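Local coordinates for CRISPR-associated endonuclease Cas1 (PDB 4XTK), which probably acts as a metal-dependent endonuclease on double-stranded DNA in the CRISPR adaptive immune defence of Thermotoga maritima, at residues I113-M121 and I154-Y162; E173-T181 and F188-N197. One frame throughout, in Å; residues are numbered along the deposited sequence.

Contact 1 (I113-M121 and I154-Y162)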
# COMPACT_ATOMS: atom_id res chain seq x y z
N ILE E 113 20.86 -6.27 -13.40
CA ILE E 113 19.81 -6.15 -14.41
C ILE E 113 20.40 -6.19 -15.81
O ILE E 113 20.01 -7.00 -16.64
CB ILE E 113 19.01 -4.85 -14.24
CG1 ILE E 113 18.39 -4.76 -12.85
CG2 ILE E 113 17.94 -4.73 -15.30
CD1 ILE E 113 17.29 -5.74 -12.63
N VAL E 114 21.36 -5.31 -16.04
CA VAL E 114 21.98 -5.17 -17.35
C VAL E 114 22.68 -6.46 -17.77
O VAL E 114 22.53 -6.91 -18.91
CB VAL E 114 22.99 -4.00 -17.35
CG1 VAL E 114 23.81 -3.99 -18.64
CG2 VAL E 114 22.26 -2.68 -17.16
N SER E 115 23.44 -7.04 -16.85
CA SER E 115 24.18 -8.27 -17.12
C SER E 115 23.26 -9.39 -17.61
O SER E 115 23.55 -10.04 -18.61
CB SER E 115 24.93 -8.72 -15.86
OG SER E 115 25.71 -9.88 -16.10
N ARG E 116 22.15 -9.58 -16.91
CA ARG E 116 21.21 -10.64 -17.26
C ARG E 116 20.45 -10.30 -18.54
O ARG E 116 20.25 -11.17 -19.39
CB ARG E 116 20.24 -10.89 -16.10
CG ARG E 116 20.91 -11.43 -14.83
CD ARG E 116 20.91 -12.96 -14.80
NE ARG E 116 19.57 -13.51 -14.98
CZ ARG E 116 19.18 -14.21 -16.04
NH1 ARG E 116 20.04 -14.47 -17.01
NH2 ARG E 116 17.94 -14.66 -16.12
N SER E 117 20.04 -9.04 -18.68
CA SER E 117 19.39 -8.57 -19.90
C SER E 117 20.23 -8.87 -21.14
O SER E 117 19.71 -9.29 -22.17
CB SER E 117 19.10 -7.07 -19.82
OG SER E 117 17.98 -6.81 -19.00
N PHE E 118 21.53 -8.63 -21.03
CA PHE E 118 22.44 -8.84 -22.15
C PHE E 118 22.55 -10.32 -22.47
O PHE E 118 22.54 -10.71 -23.64
CB PHE E 118 23.83 -8.27 -21.86
CG PHE E 118 23.91 -6.77 -21.98
CD1 PHE E 118 22.77 -6.01 -22.19
CD2 PHE E 118 25.12 -6.12 -21.90
CE1 PHE E 118 22.84 -4.64 -22.31
CE2 PHE E 118 25.20 -4.75 -22.01
CZ PHE E 118 24.05 -4.01 -22.22
N GLN E 119 22.66 -11.16 -21.45
CA GLN E 119 22.86 -12.58 -21.70
C GLN E 119 21.59 -13.20 -22.27
O GLN E 119 21.66 -14.09 -23.11
CB GLN E 119 23.29 -13.31 -20.43
CG GLN E 119 23.81 -14.71 -20.71
CD GLN E 119 24.89 -14.73 -21.79
OE1 GLN E 119 25.83 -13.93 -21.76
NE2 GLN E 119 24.74 -15.63 -22.76
N ASN E 120 20.43 -12.70 -21.84
CA ASN E 120 19.17 -13.14 -22.40
C ASN E 120 19.05 -12.74 -23.86
O ASN E 120 18.57 -13.52 -24.69
CB ASN E 120 18.00 -12.59 -21.60
CG ASN E 120 17.87 -13.23 -20.24
OD1 ASN E 120 18.59 -14.18 -19.92
ND2 ASN E 120 16.95 -12.72 -19.43
N MET E 121 19.48 -11.52 -24.17
CA MET E 121 19.53 -11.05 -25.55
C MET E 121 20.40 -11.97 -26.41
O MET E 121 19.99 -12.41 -27.49
CB MET E 121 20.05 -9.61 -25.63
CG MET E 121 19.02 -8.54 -25.32
SD MET E 121 19.63 -6.86 -25.65
CE MET E 121 19.95 -6.23 -24.02
N ILE E 154 23.59 2.70 -22.11
CA ILE E 154 24.26 1.57 -22.74
C ILE E 154 23.28 0.43 -22.99
O ILE E 154 23.31 -0.20 -24.06
CB ILE E 154 25.44 1.08 -21.88
CG1 ILE E 154 26.50 2.17 -21.76
CG2 ILE E 154 26.06 -0.18 -22.47
CD1 ILE E 154 27.52 1.94 -20.65
N GLU E 155 22.42 0.17 -22.02
CA GLU E 155 21.44 -0.91 -22.14
C GLU E 155 20.49 -0.62 -23.30
O GLU E 155 20.25 -1.48 -24.15
CB GLU E 155 20.68 -1.10 -20.83
CG GLU E 155 20.09 -2.49 -20.62
CD GLU E 155 18.71 -2.63 -21.25
OE1 GLU E 155 18.10 -1.59 -21.57
OE2 GLU E 155 18.24 -3.78 -21.41
N GLY E 156 19.95 0.60 -23.33
CA GLY E 156 19.08 1.02 -24.42
C GLY E 156 19.71 0.83 -25.79
O GLY E 156 19.08 0.30 -26.70
N ASN E 157 20.96 1.26 -25.94
CA ASN E 157 21.66 1.14 -27.21
C ASN E 157 21.89 -0.31 -27.59
O ASN E 157 21.77 -0.68 -28.76
CB ASN E 157 23.01 1.89 -27.15
CG ASN E 157 22.84 3.39 -26.98
OD1 ASN E 157 21.83 3.96 -27.39
ND2 ASN E 157 23.83 4.02 -26.37
N ALA E 158 22.20 -1.14 -26.59
CA ALA E 158 22.32 -2.58 -26.79
C ALA E 158 21.01 -3.16 -27.32
O ALA E 158 21.01 -3.97 -28.25
CB ALA E 158 22.71 -3.27 -25.50
N ARG E 159 19.91 -2.74 -26.71
CA ARG E 159 18.59 -3.19 -27.13
C ARG E 159 18.34 -2.84 -28.60
O ARG E 159 17.85 -3.68 -29.37
CB ARG E 159 17.52 -2.58 -26.23
CG ARG E 159 16.11 -3.09 -26.49
CD ARG E 159 15.86 -4.44 -25.85
NE ARG E 159 16.06 -4.41 -24.40
CZ ARG E 159 16.07 -5.48 -23.62
NH1 ARG E 159 15.88 -6.69 -24.15
NH2 ARG E 159 16.27 -5.36 -22.32
N GLU E 160 18.69 -1.62 -28.98
CA GLU E 160 18.43 -1.15 -30.34
C GLU E 160 19.24 -1.94 -31.37
O GLU E 160 18.74 -2.27 -32.44
CB GLU E 160 18.74 0.34 -30.46
N GLU E 161 20.49 -2.26 -31.02
CA GLU E 161 21.32 -3.10 -31.87
C GLU E 161 20.75 -4.52 -31.93
O GLU E 161 20.74 -5.17 -32.98
CB GLU E 161 22.76 -3.12 -31.34
CG GLU E 161 23.66 -4.13 -32.03
CD GLU E 161 23.80 -3.85 -33.51
OE1 GLU E 161 23.69 -2.67 -33.90
OE2 GLU E 161 24.03 -4.81 -34.28
N TYR E 162 20.29 -4.99 -30.78
CA TYR E 162 19.67 -6.29 -30.67
C TYR E 162 18.44 -6.36 -31.58
O TYR E 162 18.23 -7.36 -32.28
CB TYR E 162 19.30 -6.56 -29.22
CG TYR E 162 18.23 -7.60 -29.01
CD1 TYR E 162 18.55 -8.94 -28.92
CD2 TYR E 162 16.90 -7.22 -28.87
CE1 TYR E 162 17.57 -9.89 -28.73
CE2 TYR E 162 15.92 -8.16 -28.68
CZ TYR E 162 16.25 -9.49 -28.60
OH TYR E 162 15.27 -10.43 -28.40
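Met121 and Glu155 each fill a hole on the opposite helix, interlocking two nearly parallel segments whose axes lie 10.9 Å apart at an angle of 7°. The dense part lies toward the C-terminal ends. There Met121 is a knob among Glu155, Ala158, Arg159 and Tyr162: its CG stands over one face of the Tyr162 ring, 3.9 Å from the centroid, in a CH-pi contact, and its SD lies 3.6 Å from Tyr162 CB. The bend at chi3 (-105°) carries Met121 CE over the centre of the Arg159 guanidinium. Beside it, Phe118 CE1 meets Ala158 CB at 3.5 Å. Glu155 in turn sits among Val114, Ser117, Phe118 and Met121. Packing is looser at the N-terminal end, where Val114 CG2 approaches Glu155 CG at 4.1 Å. Farther round the helices, Ser115, Gln119 and Asn157 face outward. No hydrogen bond crosses between the helices anywhere along the contact. Arg159 NH2 forms a salt bridge within its own helix to Glu155 OE2 (2.7 Å), one turn away, and another to Glu236; the Tyr162 hydroxyl bonds Asp244. This knobs-into-holes pairing of parallel helices holds Glu155, which with His221 and Glu236 probably binds manganese, as inferred from related proteins.

Contact 2 (E173-T181 and F188-N197)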
# COMPACT_ATOMS: atom_id res chain seq x y z
N GLU E 173 9.06 -7.37 -44.93
CA GLU E 173 9.76 -6.16 -44.49
C GLU E 173 8.79 -5.08 -44.02
O GLU E 173 9.20 -4.17 -43.29
CB GLU E 173 10.68 -5.62 -45.59
CG GLU E 173 10.27 -5.94 -47.01
CD GLU E 173 11.27 -5.40 -48.03
OE1 GLU E 173 12.00 -6.21 -48.64
OE2 GLU E 173 11.33 -4.16 -48.21
N ARG E 174 7.52 -5.19 -44.40
CA ARG E 174 6.50 -4.31 -43.83
C ARG E 174 6.45 -4.47 -42.32
O ARG E 174 6.00 -3.58 -41.60
CB ARG E 174 5.12 -4.61 -44.42
CG ARG E 174 4.95 -4.26 -45.89
CD ARG E 174 3.57 -4.68 -46.38
NE ARG E 174 3.31 -6.08 -46.08
CZ ARG E 174 2.22 -6.74 -46.47
NH1 ARG E 174 1.29 -6.13 -47.19
NH2 ARG E 174 2.07 -8.02 -46.15
N PHE E 175 6.86 -5.65 -41.86
CA PHE E 175 6.87 -6.01 -40.45
C PHE E 175 8.23 -5.93 -39.75
O PHE E 175 8.36 -6.37 -38.61
CB PHE E 175 6.27 -7.40 -40.28
CG PHE E 175 4.79 -7.41 -40.49
CD1 PHE E 175 4.26 -7.56 -41.76
CD2 PHE E 175 3.93 -7.23 -39.42
CE1 PHE E 175 2.90 -7.54 -41.96
CE2 PHE E 175 2.57 -7.22 -39.61
CZ PHE E 175 2.05 -7.37 -40.87
N ARG E 176 9.26 -5.44 -40.43
CA ARG E 176 10.56 -5.25 -39.78
C ARG E 176 10.52 -4.07 -38.81
O ARG E 176 9.83 -3.07 -39.04
CB ARG E 176 11.67 -5.04 -40.82
CG ARG E 176 11.88 -6.25 -41.70
CD ARG E 176 13.17 -6.20 -42.48
NE ARG E 176 13.46 -7.51 -43.06
CZ ARG E 176 14.68 -7.95 -43.35
NH1 ARG E 176 15.74 -7.18 -43.11
NH2 ARG E 176 14.85 -9.15 -43.88
N ILE E 177 11.27 -4.19 -37.72
CA ILE E 177 11.35 -3.14 -36.71
C ILE E 177 12.03 -1.90 -37.26
O ILE E 177 11.69 -0.78 -36.86
CB ILE E 177 12.11 -3.62 -35.46
CG1 ILE E 177 11.53 -4.95 -34.96
CG2 ILE E 177 12.11 -2.55 -34.37
CD1 ILE E 177 12.41 -5.66 -33.96
N GLU E 178 12.94 -2.11 -38.20
CA GLU E 178 13.84 -1.06 -38.67
C GLU E 178 14.61 -0.52 -37.46
O GLU E 178 15.43 -1.23 -36.87
CB GLU E 178 13.07 0.06 -39.38
CG GLU E 178 12.38 -0.39 -40.67
CD GLU E 178 13.34 -0.96 -41.70
OE1 GLU E 178 14.36 -0.28 -41.99
OE2 GLU E 178 13.09 -2.07 -42.21
N LYS E 179 14.36 0.73 -37.11
CA LYS E 179 14.95 1.31 -35.91
C LYS E 179 13.92 1.40 -34.78
O LYS E 179 12.82 1.88 -34.99
CB LYS E 179 15.51 2.69 -36.25
CG LYS E 179 16.31 3.41 -35.18
CD LYS E 179 16.82 4.73 -35.78
CE LYS E 179 17.69 5.53 -34.83
NZ LYS E 179 19.01 4.89 -34.60
N ARG E 180 14.27 0.90 -33.59
CA ARG E 180 13.47 1.19 -32.39
C ARG E 180 14.24 2.03 -31.38
O ARG E 180 15.27 1.61 -30.86
CB ARG E 180 13.00 -0.09 -31.68
CG ARG E 180 12.15 0.23 -30.43
CD ARG E 180 11.38 -0.98 -29.92
NE ARG E 180 10.47 -0.64 -28.83
CZ ARG E 180 9.17 -0.41 -28.98
NH1 ARG E 180 8.63 -0.46 -30.19
NH2 ARG E 180 8.41 -0.12 -27.93
N THR E 181 13.71 3.22 -31.11
CA THR E 181 14.33 4.15 -30.17
C THR E 181 13.38 4.45 -29.01
O THR E 181 12.34 3.81 -28.86
CB THR E 181 14.74 5.46 -30.87
OG1 THR E 181 13.59 6.04 -31.51
CG2 THR E 181 15.80 5.19 -31.91
N PHE E 188 4.18 -1.37 -38.14
CA PHE E 188 3.54 -2.55 -37.57
C PHE E 188 4.32 -3.11 -36.39
O PHE E 188 3.78 -3.29 -35.31
CB PHE E 188 3.35 -3.62 -38.64
CG PHE E 188 2.42 -3.22 -39.75
CD1 PHE E 188 1.33 -2.40 -39.49
CD2 PHE E 188 2.61 -3.68 -41.04
CE1 PHE E 188 0.47 -2.03 -40.50
CE2 PHE E 188 1.75 -3.31 -42.06
CZ PHE E 188 0.68 -2.49 -41.78
N ALA E 189 5.61 -3.38 -36.62
CA ALA E 189 6.44 -4.06 -35.63
C ALA E 189 6.54 -3.31 -34.31
O ALA E 189 6.42 -3.91 -33.24
CB ALA E 189 7.83 -4.30 -36.20
N ASN E 190 6.74 -2.00 -34.36
CA ASN E 190 6.85 -1.23 -33.13
C ASN E 190 5.52 -1.10 -32.39
O ASN E 190 5.49 -0.93 -31.17
CB ASN E 190 7.44 0.16 -33.41
CG ASN E 190 8.93 0.10 -33.68
OD1 ASN E 190 9.72 -0.22 -32.79
ND2 ASN E 190 9.33 0.43 -34.90
N THR E 191 4.42 -1.18 -33.13
CA THR E 191 3.10 -1.20 -32.50
C THR E 191 2.95 -2.48 -31.67
O THR E 191 2.37 -2.46 -30.58
CB THR E 191 1.97 -1.14 -33.54
OG1 THR E 191 2.06 0.10 -34.25
CG2 THR E 191 0.61 -1.23 -32.86
N LEU E 192 3.48 -3.58 -32.19
CA LEU E 192 3.43 -4.85 -31.50
C LEU E 192 4.38 -4.89 -30.30
O LEU E 192 3.97 -5.25 -29.19
CB LEU E 192 3.77 -5.99 -32.46
CG LEU E 192 2.67 -6.30 -33.49
CD1 LEU E 192 3.20 -7.27 -34.52
CD2 LEU E 192 1.43 -6.87 -32.80
N ILE E 193 5.64 -4.51 -30.53
CA ILE E 193 6.63 -4.50 -29.46
C ILE E 193 6.17 -3.61 -28.30
O ILE E 193 6.25 -4.01 -27.14
CB ILE E 193 8.01 -4.01 -29.97
CG1 ILE E 193 8.50 -4.90 -31.12
CG2 ILE E 193 9.02 -3.99 -28.83
CD1 ILE E 193 8.68 -6.34 -30.74
N SER E 194 5.67 -2.43 -28.63
CA SER E 194 5.15 -1.52 -27.61
C SER E 194 4.01 -2.17 -26.84
O SER E 194 3.96 -2.09 -25.61
CB SER E 194 4.67 -0.21 -28.22
OG SER E 194 5.78 0.55 -28.67
N PHE E 195 3.10 -2.81 -27.57
CA PHE E 195 1.96 -3.45 -26.94
C PHE E 195 2.40 -4.60 -26.04
O PHE E 195 1.96 -4.70 -24.89
CB PHE E 195 0.97 -3.95 -27.99
CG PHE E 195 -0.27 -4.54 -27.41
CD1 PHE E 195 -1.24 -3.73 -26.84
CD2 PHE E 195 -0.46 -5.92 -27.40
CE1 PHE E 195 -2.39 -4.28 -26.28
CE2 PHE E 195 -1.61 -6.48 -26.86
CZ PHE E 195 -2.57 -5.66 -26.29
N GLY E 196 3.27 -5.47 -26.56
CA GLY E 196 3.80 -6.58 -25.80
C GLY E 196 4.54 -6.12 -24.55
O GLY E 196 4.34 -6.67 -23.46
N ASN E 197 5.38 -5.10 -24.70
CA ASN E 197 6.12 -4.55 -23.57
C ASN E 197 5.19 -4.06 -22.47
O ASN E 197 5.42 -4.34 -21.30
CB ASN E 197 7.03 -3.41 -24.02
CG ASN E 197 8.31 -3.92 -24.62
OD1 ASN E 197 8.55 -5.13 -24.67
ND2 ASN E 197 9.14 -3.01 -25.10
O HOH W 1 7.04 -2.60 -38.96
O HOH W 2 4.07 -0.86 -41.00
O HOH W 3 8.03 -0.16 -24.98
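Arg180 reaches along the start of helix 188-208 and supplies most of the direct polar bonds to it. Its chain is extended from CG to NE, with CG anti to the backbone N (chi1 -179°), and this stretches the guanidinium as far as the second helical turn. There NH1 donates to Asn190 OD1 at 2.8 Å, in the amide plane and on a lone pair, and NH2 donates to Ser194 OG at 2.8 Å, nearly straight at 166° and within the guanidinium plane. The Ser194 hydroxyl in turn donates to Asn190 O, which fixes it as an acceptor for the arginine. Ile193 CG2 packs as a methyl on the guanidinium face, 3.5 Å above its plane. Asn190 ND2 bonds Asn187 OD1 and, weakly, Ile177 O.

Waters extend the polar set. Water 1 accepts from Ala189 N and donates to Arg174 O and Arg176 O, linking the first turn of the helix to the loop, while water 3 bridges Arg180 NH2 and Asn197 ND2.

Apolar contacts make up the rest. Phe188 CD2 lies over one face of the Phe175 ring, whose plane is turned 33° from that of Phe188, and Ile177 CG1 meets Ala189 CB at 4.0 Å.

Bonds to Asn190, Ser194 and water 3 fix the orientation of the guanidinium, so the loop is probably pinned to the helix start by directional polar bonds in addition to apolar burial.

Contact 1 is wholly buried and joins two long helices, whereas contact 2 lays a loop along the start of helix 188-208 and keeps some residues exposed. Their chemistry follows: the first relies on interlocking side chains with no hydrogen bond across it, the second adds polar bonds and bridging waters to an apolar patch. Helix 148-166 is common to both, carrying one side of contact 1 and sending Tyr163 against Ile177, Arg180 and Ile193 of contact 2. The two meet where Glu160 CB packs 3.7 Å from Arg180 O. Helix 230-252 backs both, with Glu236 paired to Arg159 in contact 1 and about 7 Å, side chain to side chain, from Asn197 in contact 2.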